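Local coordinates for putative membrane anchored protein (PDB 3LSO) that is of uncharacterised function but, as a putative membrane-anchored protein of Corynebacterium diphtheriae, probably lies at the cell surface and is built of beta-strand domains, at residues A[338-343]-A[410-415]; A[348-353]-A[414-419]. One frame throughout, in Å; residues are numbered along the deposited sequence.

Interaction 1 (A[338-343]-A[410-415])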
ATOM      1  N   TYR A 338     -24.665 -20.319 -32.902  1.00 37.42           N
ATOM      2  CA  TYR A 338     -24.994 -21.738 -33.072  1.00 37.34           C
ATOM      3  C   TYR A 338     -24.775 -22.545 -31.805  1.00 36.96           C
ATOM      4  O   TYR A 338     -25.735 -23.100 -31.245  1.00 37.11           O
ATOM      5  CB  TYR A 338     -24.223 -22.361 -34.253  1.00 37.57           C
ATOM      6  CG  TYR A 338     -24.267 -21.537 -35.526  1.00 38.67           C
ATOM      7  CD1 TYR A 338     -25.442 -21.385 -36.246  1.00 39.96           C
ATOM      8  CD2 TYR A 338     -23.127 -20.891 -35.996  1.00 40.63           C
ATOM      9  CE1 TYR A 338     -25.478 -20.601 -37.421  1.00 41.97           C
ATOM     10  CE2 TYR A 338     -23.145 -20.109 -37.160  1.00 41.21           C
ATOM     11  CZ  TYR A 338     -24.320 -19.971 -37.870  1.00 42.34           C
ATOM     12  OH  TYR A 338     -24.336 -19.207 -39.027  1.00 43.29           O
ATOM     13  N   GLU A 339     -23.524 -22.599 -31.345  1.00 36.22           N
ATOM     14  CA  GLU A 339     -23.177 -23.441 -30.203  1.00 35.55           C
ATOM     15  C   GLU A 339     -22.397 -22.691 -29.127  1.00 35.17           C
ATOM     16  O   GLU A 339     -21.426 -21.980 -29.409  1.00 35.02           O
ATOM     17  CB  GLU A 339     -22.406 -24.683 -30.665  1.00 35.49           C
ATOM     18  CG  GLU A 339     -22.216 -25.752 -29.593  1.00 35.67           C
ATOM     19  CD  GLU A 339     -21.313 -26.891 -30.044  1.00 35.39           C
ATOM     20  OE1 GLU A 339     -21.697 -27.641 -30.964  1.00 36.26           O
ATOM     21  OE2 GLU A 339     -20.218 -27.048 -29.467  1.00 34.96           O
ATOM     22  N   ILE A 340     -22.842 -22.841 -27.886  1.00 34.74           N
ATOM     23  CA  ILE A 340     -22.060 -22.370 -26.754  1.00 34.59           C
ATOM     24  C   ILE A 340     -21.901 -23.510 -25.746  1.00 34.92           C
ATOM     25  O   ILE A 340     -22.728 -24.425 -25.711  1.00 35.09           O
ATOM     26  CB  ILE A 340     -22.622 -21.073 -26.094  1.00 34.24           C
ATOM     27  CG1 ILE A 340     -24.012 -21.315 -25.504  1.00 34.55           C
ATOM     28  CG2 ILE A 340     -22.618 -19.931 -27.081  1.00 32.53           C
ATOM     29  CD1 ILE A 340     -24.457 -20.293 -24.456  1.00 35.01           C
ATOM     30  N   GLY A 341     -20.820 -23.469 -24.965  1.00 34.72           N
ATOM     31  CA  GLY A 341     -20.615 -24.427 -23.895  1.00 35.17           C
ATOM     32  C   GLY A 341     -19.430 -24.048 -23.043  1.00 35.60           C
ATOM     33  O   GLY A 341     -18.713 -23.088 -23.369  1.00 35.77           O
ATOM     34  N   ILE A 342     -19.212 -24.809 -21.962  1.00 35.62           N
ATOM     35  CA  ILE A 342     -18.106 -24.547 -21.030  1.00 35.32           C
ATOM     36  C   ILE A 342     -17.037 -25.609 -21.126  1.00 35.55           C
ATOM     37  O   ILE A 342     -17.290 -26.779 -20.836  1.00 35.85           O
ATOM     38  CB  ILE A 342     -18.580 -24.447 -19.573  1.00 35.11           C
ATOM     39  CG1 ILE A 342     -19.561 -23.282 -19.420  1.00 35.14           C
ATOM     40  CG2 ILE A 342     -17.394 -24.222 -18.661  1.00 35.09           C
ATOM     41  CD1 ILE A 342     -20.254 -23.206 -18.090  1.00 36.04           C
ATOM     42  N   ASN A 343     -15.846 -25.193 -21.539  1.00 35.79           N
ATOM     43  CA  ASN A 343     -14.715 -26.090 -21.634  1.00 36.40           C
ATOM     44  C   ASN A 343     -13.807 -25.922 -20.421  1.00 37.05           C
ATOM     45  O   ASN A 343     -13.027 -24.969 -20.347  1.00 37.57           O
ATOM     46  CB  ASN A 343     -13.949 -25.868 -22.949  1.00 36.25           C
ATOM     47  CG  ASN A 343     -12.693 -26.748 -23.068  1.00 35.33           C
ATOM     48  OD1 ASN A 343     -12.736 -27.968 -22.866  1.00 33.87           O
ATOM     49  ND2 ASN A 343     -11.576 -26.123 -23.417  1.00 34.02           N
ATOM     50  N   GLN A 410     -26.081 -14.314 -23.369  1.00 34.86           N
ATOM     51  CA  GLN A 410     -26.380 -15.696 -23.711  1.00 35.31           C
ATOM     52  C   GLN A 410     -25.503 -16.572 -22.810  1.00 35.45           C
ATOM     53  O   GLN A 410     -24.293 -16.664 -23.003  1.00 35.26           O
ATOM     54  CB  GLN A 410     -26.108 -15.956 -25.193  1.00 35.48           C
ATOM     55  CG  GLN A 410     -26.685 -14.901 -26.147  1.00 36.94           C
ATOM     56  CD  GLN A 410     -28.207 -14.881 -26.156  1.00 40.49           C
ATOM     57  OE1 GLN A 410     -28.853 -15.813 -26.658  1.00 42.80           O
ATOM     58  NE2 GLN A 410     -28.794 -13.815 -25.602  1.00 40.72           N
ATOM     59  N   THR A 411     -26.130 -17.200 -21.813  1.00 35.82           N
ATOM     60  CA  THR A 411     -25.413 -17.804 -20.687  1.00 35.66           C
ATOM     61  C   THR A 411     -25.544 -19.319 -20.680  1.00 36.06           C
ATOM     62  O   THR A 411     -26.643 -19.855 -20.862  1.00 35.83           O
ATOM     63  CB  THR A 411     -25.946 -17.290 -19.318  1.00 35.60           C
ATOM     64  OG1 THR A 411     -26.104 -15.861 -19.327  1.00 34.43           O
ATOM     65  CG2 THR A 411     -25.021 -17.705 -18.191  1.00 35.09           C
ATOM     66  N   VAL A 412     -24.414 -19.988 -20.467  1.00 36.24           N
ATOM     67  CA  VAL A 412     -24.364 -21.427 -20.191  1.00 36.91           C
ATOM     68  C   VAL A 412     -23.746 -21.612 -18.807  1.00 37.39           C
ATOM     69  O   VAL A 412     -22.824 -20.884 -18.427  1.00 38.02           O
ATOM     70  CB  VAL A 412     -23.574 -22.237 -21.299  1.00 37.06           C
ATOM     71  CG1 VAL A 412     -22.139 -21.712 -21.518  1.00 36.91           C
ATOM     72  CG2 VAL A 412     -23.553 -23.729 -21.006  1.00 36.55           C
ATOM     73  N   SER A 413     -24.262 -22.558 -18.038  1.00 37.61           N
ATOM     74  CA  SER A 413     -23.752 -22.765 -16.691  1.00 37.67           C
ATOM     75  C   SER A 413     -23.877 -24.226 -16.284  1.00 38.08           C
ATOM     76  O   SER A 413     -24.840 -24.910 -16.660  1.00 38.10           O
ATOM     77  CB  SER A 413     -24.474 -21.858 -15.695  1.00 37.63           C
ATOM     78  OG  SER A 413     -25.784 -22.329 -15.427  1.00 37.71           O
ATOM     79  N   ALA A 414     -22.891 -24.692 -15.516  1.00 38.24           N
ATOM     80  CA  ALA A 414     -22.777 -26.093 -15.125  1.00 38.09           C
ATOM     81  C   ALA A 414     -21.981 -26.192 -13.837  1.00 38.27           C
ATOM     82  O   ALA A 414     -21.498 -25.175 -13.325  1.00 38.29           O
ATOM     83  CB  ALA A 414     -22.085 -26.886 -16.225  1.00 37.88           C
ATOM     84  N   GLU A 415     -21.847 -27.420 -13.326  1.00 38.39           N
ATOM     85  CA  GLU A 415     -20.976 -27.719 -12.184  1.00 38.51           C
ATOM     86  C   GLU A 415     -19.890 -28.734 -12.529  1.00 38.06           C
ATOM     87  O   GLU A 415     -20.140 -29.708 -13.248  1.00 38.09           O
ATOM     88  CB  GLU A 415     -21.790 -28.181 -10.981  1.00 38.73           C
ATOM     89  CG  GLU A 415     -22.291 -27.012 -10.151  1.00 40.86           C
ATOM     90  CD  GLU A 415     -23.582 -27.301  -9.390  1.00 44.37           C
ATOM     91  OE1 GLU A 415     -23.727 -28.406  -8.795  1.00 44.26           O
ATOM     92  OE2 GLU A 415     -24.459 -26.398  -9.387  1.00 46.21           O
TER
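This is an apolar face-to-face contact in a buried core, where I340 and I342 of strand 335-343 close on V412 of strand 410-417. The two strands belong to different sheets. The axes of segments 338-343 and 410-415 come within 6.6 Å and run 34° apart, so they cross at a modest angle. Their backbones are nearest at G341 and V412. V412 projects between the two isoleucines, its side chain pointing against theirs. I340 CD1 reaches V412 CB at 3.8 Å. I340 CG1 sits between the backbone N and the carbonyl carbon (chi1 63°), and CD1 extends from it to the opposite strand. I342 works through its CG1 branch, which meets V412 CG1 at 3.7 Å. The CD1 methyl of I342 continues over the V412 backbone and lies 3.8 Å from S413 CA. G341 has no side chain, and V412 CG1 comes within 3.9 Å of G341 C. T411 and S413 point to the other side of their strand, and T411 OG1 is hydrogen-bonded to S327 OG. M431 and F429 of strand 425-435 add to the core. Two sheets packed through such a layer of aliphatic side chains are the mark of a beta sandwich.

Interaction 2 (A[348-353]-A[414-419])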
ATOM      1  N   VAL A 348     -10.361 -31.708 -15.150  1.00 39.22           N
ATOM      2  CA  VAL A 348     -11.584 -31.260 -14.485  1.00 39.00           C
ATOM      3  C   VAL A 348     -12.825 -31.847 -15.183  1.00 39.18           C
ATOM      4  O   VAL A 348     -13.052 -31.618 -16.376  1.00 39.20           O
ATOM      5  CB  VAL A 348     -11.627 -29.735 -14.398  1.00 38.68           C
ATOM      6  CG1 VAL A 348     -12.906 -29.269 -13.758  1.00 38.15           C
ATOM      7  CG2 VAL A 348     -10.429 -29.248 -13.596  1.00 38.89           C
ATOM      8  N   LYS A 349     -13.612 -32.614 -14.434  1.00 39.12           N
ATOM      9  CA  LYS A 349     -14.675 -33.425 -15.021  1.00 39.37           C
ATOM     10  C   LYS A 349     -16.041 -32.773 -14.959  1.00 39.38           C
ATOM     11  O   LYS A 349     -16.402 -32.170 -13.953  1.00 39.40           O
ATOM     12  CB  LYS A 349     -14.741 -34.798 -14.343  1.00 39.54           C
ATOM     13  CG  LYS A 349     -13.447 -35.603 -14.404  1.00 39.70           C
ATOM     14  CD  LYS A 349     -13.725 -37.058 -14.093  1.00 40.26           C
ATOM     15  CE  LYS A 349     -12.616 -37.662 -13.239  1.00 39.69           C
ATOM     16  NZ  LYS A 349     -12.969 -39.047 -12.866  1.00 36.67           N
ATOM     17  N   TYR A 350     -16.801 -32.913 -16.039  1.00 39.52           N
ATOM     18  CA  TYR A 350     -18.156 -32.370 -16.109  1.00 39.97           C
ATOM     19  C   TYR A 350     -19.136 -33.186 -15.265  1.00 40.22           C
ATOM     20  O   TYR A 350     -19.127 -34.418 -15.325  1.00 40.45           O
ATOM     21  CB  TYR A 350     -18.623 -32.347 -17.566  1.00 40.00           C
ATOM     22  CG  TYR A 350     -20.094 -32.037 -17.755  1.00 40.61           C
ATOM     23  CD1 TYR A 350     -20.581 -30.735 -17.573  1.00 41.82           C
ATOM     24  CD2 TYR A 350     -21.005 -33.037 -18.140  1.00 40.36           C
ATOM     25  CE1 TYR A 350     -21.945 -30.431 -17.753  1.00 41.41           C
ATOM     26  CE2 TYR A 350     -22.376 -32.743 -18.322  1.00 40.51           C
ATOM     27  CZ  TYR A 350     -22.834 -31.435 -18.123  1.00 40.63           C
ATOM     28  OH  TYR A 350     -24.162 -31.110 -18.291  1.00 39.56           O
ATOM     29  N   ILE A 351     -19.984 -32.509 -14.493  1.00 40.39           N
ATOM     30  CA  ILE A 351     -21.037 -33.199 -13.733  1.00 40.73           C
ATOM     31  C   ILE A 351     -22.326 -33.337 -14.566  1.00 41.34           C
ATOM     32  O   ILE A 351     -22.914 -32.329 -14.975  1.00 41.60           O
ATOM     33  CB  ILE A 351     -21.323 -32.506 -12.382  1.00 40.51           C
ATOM     34  CG1 ILE A 351     -20.077 -32.541 -11.496  1.00 40.23           C
ATOM     35  CG2 ILE A 351     -22.510 -33.165 -11.667  1.00 40.52           C
ATOM     36  CD1 ILE A 351     -20.193 -31.724 -10.221  1.00 40.01           C
ATOM     37  N   ASP A 352     -22.756 -34.583 -14.801  1.00 41.88           N
ATOM     38  CA  ASP A 352     -23.877 -34.919 -15.719  1.00 42.46           C
ATOM     39  C   ASP A 352     -25.206 -34.222 -15.400  1.00 42.49           C
ATOM     40  O   ASP A 352     -25.598 -34.106 -14.235  1.00 42.25           O
ATOM     41  CB  ASP A 352     -24.106 -36.446 -15.808  1.00 42.53           C
ATOM     42  CG  ASP A 352     -22.798 -37.255 -15.824  1.00 43.92           C
ATOM     43  OD1 ASP A 352     -21.730 -36.688 -16.162  1.00 45.55           O
ATOM     44  OD2 ASP A 352     -22.836 -38.464 -15.485  1.00 44.84           O
ATOM     45  N   GLY A 353     -25.885 -33.765 -16.453  1.00 42.70           N
ATOM     46  CA  GLY A 353     -27.191 -33.116 -16.337  1.00 43.11           C
ATOM     47  C   GLY A 353     -27.231 -31.843 -15.497  1.00 43.43           C
ATOM     48  O   GLY A 353     -28.265 -31.526 -14.896  1.00 43.73           O
ATOM     49  N   ALA A 414     -22.891 -24.692 -15.516  1.00 38.24           N
ATOM     50  CA  ALA A 414     -22.777 -26.093 -15.125  1.00 38.09           C
ATOM     51  C   ALA A 414     -21.981 -26.192 -13.837  1.00 38.27           C
ATOM     52  O   ALA A 414     -21.498 -25.175 -13.325  1.00 38.29           O
ATOM     53  CB  ALA A 414     -22.085 -26.886 -16.225  1.00 37.88           C
ATOM     54  N   GLU A 415     -21.847 -27.420 -13.326  1.00 38.39           N
ATOM     55  CA  GLU A 415     -20.976 -27.719 -12.184  1.00 38.51           C
ATOM     56  C   GLU A 415     -19.890 -28.734 -12.529  1.00 38.06           C
ATOM     57  O   GLU A 415     -20.140 -29.708 -13.248  1.00 38.09           O
ATOM     58  CB  GLU A 415     -21.790 -28.181 -10.981  1.00 38.73           C
ATOM     59  CG  GLU A 415     -22.291 -27.012 -10.151  1.00 40.86           C
ATOM     60  CD  GLU A 415     -23.582 -27.301  -9.390  1.00 44.37           C
ATOM     61  OE1 GLU A 415     -23.727 -28.406  -8.795  1.00 44.26           O
ATOM     62  OE2 GLU A 415     -24.459 -26.398  -9.387  1.00 46.21           O
ATOM     63  N   PHE A 416     -18.685 -28.488 -12.017  1.00 37.31           N
ATOM     64  CA  PHE A 416     -17.538 -29.336 -12.313  1.00 36.72           C
ATOM     65  C   PHE A 416     -16.892 -29.880 -11.041  1.00 36.54           C
ATOM     66  O   PHE A 416     -17.089 -29.340  -9.950  1.00 36.48           O
ATOM     67  CB  PHE A 416     -16.516 -28.567 -13.153  1.00 36.40           C
ATOM     68  CG  PHE A 416     -17.054 -28.088 -14.473  1.00 35.70           C
ATOM     69  CD1 PHE A 416     -17.601 -26.812 -14.603  1.00 34.79           C
ATOM     70  CD2 PHE A 416     -17.023 -28.905 -15.590  1.00 35.25           C
ATOM     71  CE1 PHE A 416     -18.102 -26.367 -15.825  1.00 32.79           C
ATOM     72  CE2 PHE A 416     -17.527 -28.457 -16.820  1.00 33.97           C
ATOM     73  CZ  PHE A 416     -18.066 -27.194 -16.929  1.00 32.51           C
ATOM     74  N   GLU A 417     -16.139 -30.965 -11.185  1.00 36.37           N
ATOM     75  CA  GLU A 417     -15.356 -31.502 -10.078  1.00 36.25           C
ATOM     76  C   GLU A 417     -13.866 -31.301 -10.349  1.00 35.77           C
ATOM     77  O   GLU A 417     -13.382 -31.553 -11.457  1.00 35.64           O
ATOM     78  CB  GLU A 417     -15.684 -32.980  -9.824  1.00 36.26           C
ATOM     79  CG  GLU A 417     -15.414 -33.418  -8.385  1.00 37.73           C
ATOM     80  CD  GLU A 417     -15.747 -34.887  -8.107  1.00 41.16           C
ATOM     81  OE1 GLU A 417     -16.660 -35.456  -8.759  1.00 41.96           O
ATOM     82  OE2 GLU A 417     -15.096 -35.481  -7.210  1.00 42.57           O
ATOM     83  N   ILE A 418     -13.156 -30.816  -9.337  1.00 35.25           N
ATOM     84  CA  ILE A 418     -11.714 -30.711  -9.392  1.00 35.17           C
ATOM     85  C   ILE A 418     -11.132 -31.969  -8.754  1.00 34.98           C
ATOM     86  O   ILE A 418     -11.425 -32.259  -7.597  1.00 34.71           O
ATOM     87  CB  ILE A 418     -11.211 -29.452  -8.650  1.00 35.31           C
ATOM     88  CG1 ILE A 418     -11.650 -28.181  -9.374  1.00 35.44           C
ATOM     89  CG2 ILE A 418      -9.700 -29.449  -8.554  1.00 35.59           C
ATOM     90  CD1 ILE A 418     -12.805 -27.477  -8.718  1.00 35.27           C
ATOM     91  N   PRO A 419     -10.325 -32.735  -9.511  1.00 35.06           N
ATOM     92  CA  PRO A 419      -9.708 -33.945  -8.957  1.00 35.29           C
ATOM     93  C   PRO A 419      -8.762 -33.618  -7.807  1.00 35.29           C
ATOM     94  O   PRO A 419      -8.114 -32.562  -7.822  1.00 35.38           O
ATOM     95  CB  PRO A 419      -8.926 -34.533 -10.143  1.00 35.31           C
ATOM     96  CG  PRO A 419      -8.792 -33.434 -11.114  1.00 35.35           C
ATOM     97  CD  PRO A 419      -9.997 -32.557 -10.934  1.00 35.15           C
TER
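K349 O accepts the shortest hydrogen bond of this contact, from E417 N at 3.0 Å, nearly straight with 168° at the hydrogen. The return bond, K349 N to E417 O, is longer at 3.2 Å. The two reciprocal bonds make K349 and E417 an antiparallel hydrogen-bonded pair; both donors lie in the carbonyl planes. I351 N adds a bond to E415 O at 3.1 Å, and I351 CD1 packs 4.0 Å from E415 CB. Between these bonds, Y350 and F416 are a non-hydrogen-bonded pair with side chains on the same face of the sheet. F416 CE2 meets the edge of the Y350 ring, in its plane, 3.9 Å from CD1. The CE1 corner of that ring touches A414 CB at 3.9 Å. Y350 CG is anti to the backbone N (chi1 170°), which carries the ring along the strand to A414. Y350 OH is hydrogen-bonded to G355 N, which fixes the far end of the ring. V348 crosses F416 at about a right angle, its CG1 3.7 Å from F416 CB. The F416 ring also meets F429 of the facing sheet. K349 NZ and E417 OE1 share the other face, 6.6 Å apart, without a salt bridge. Backbone bonds thus set this edge pairing; the Y350 and F416 face is apolar, the K349 and E417 face carries exposed charges, with I351 packed beside E415.

Followed from the N terminus, the chain reaches strand 335-343 before strand 349-357. It returns about fifty residues later as strand 410-417. Interaction 1 closes a loop from 338-343 to 410-415. Interaction 2, from 348-353 to 414-419, starts inside that loop and ends beyond it, so the two cross rather than nest. Both end on strand 410-417, and they share A414 and E415. Interaction 1 joins that strand to the opposite sheet; interaction 2 joins it to the edge strand of its own four-stranded sheet. The two meet where I342 CG2 packs on F416 CZ. Together they tie consecutive strands 335-343 and 349-357, from different sheets, to one central strand.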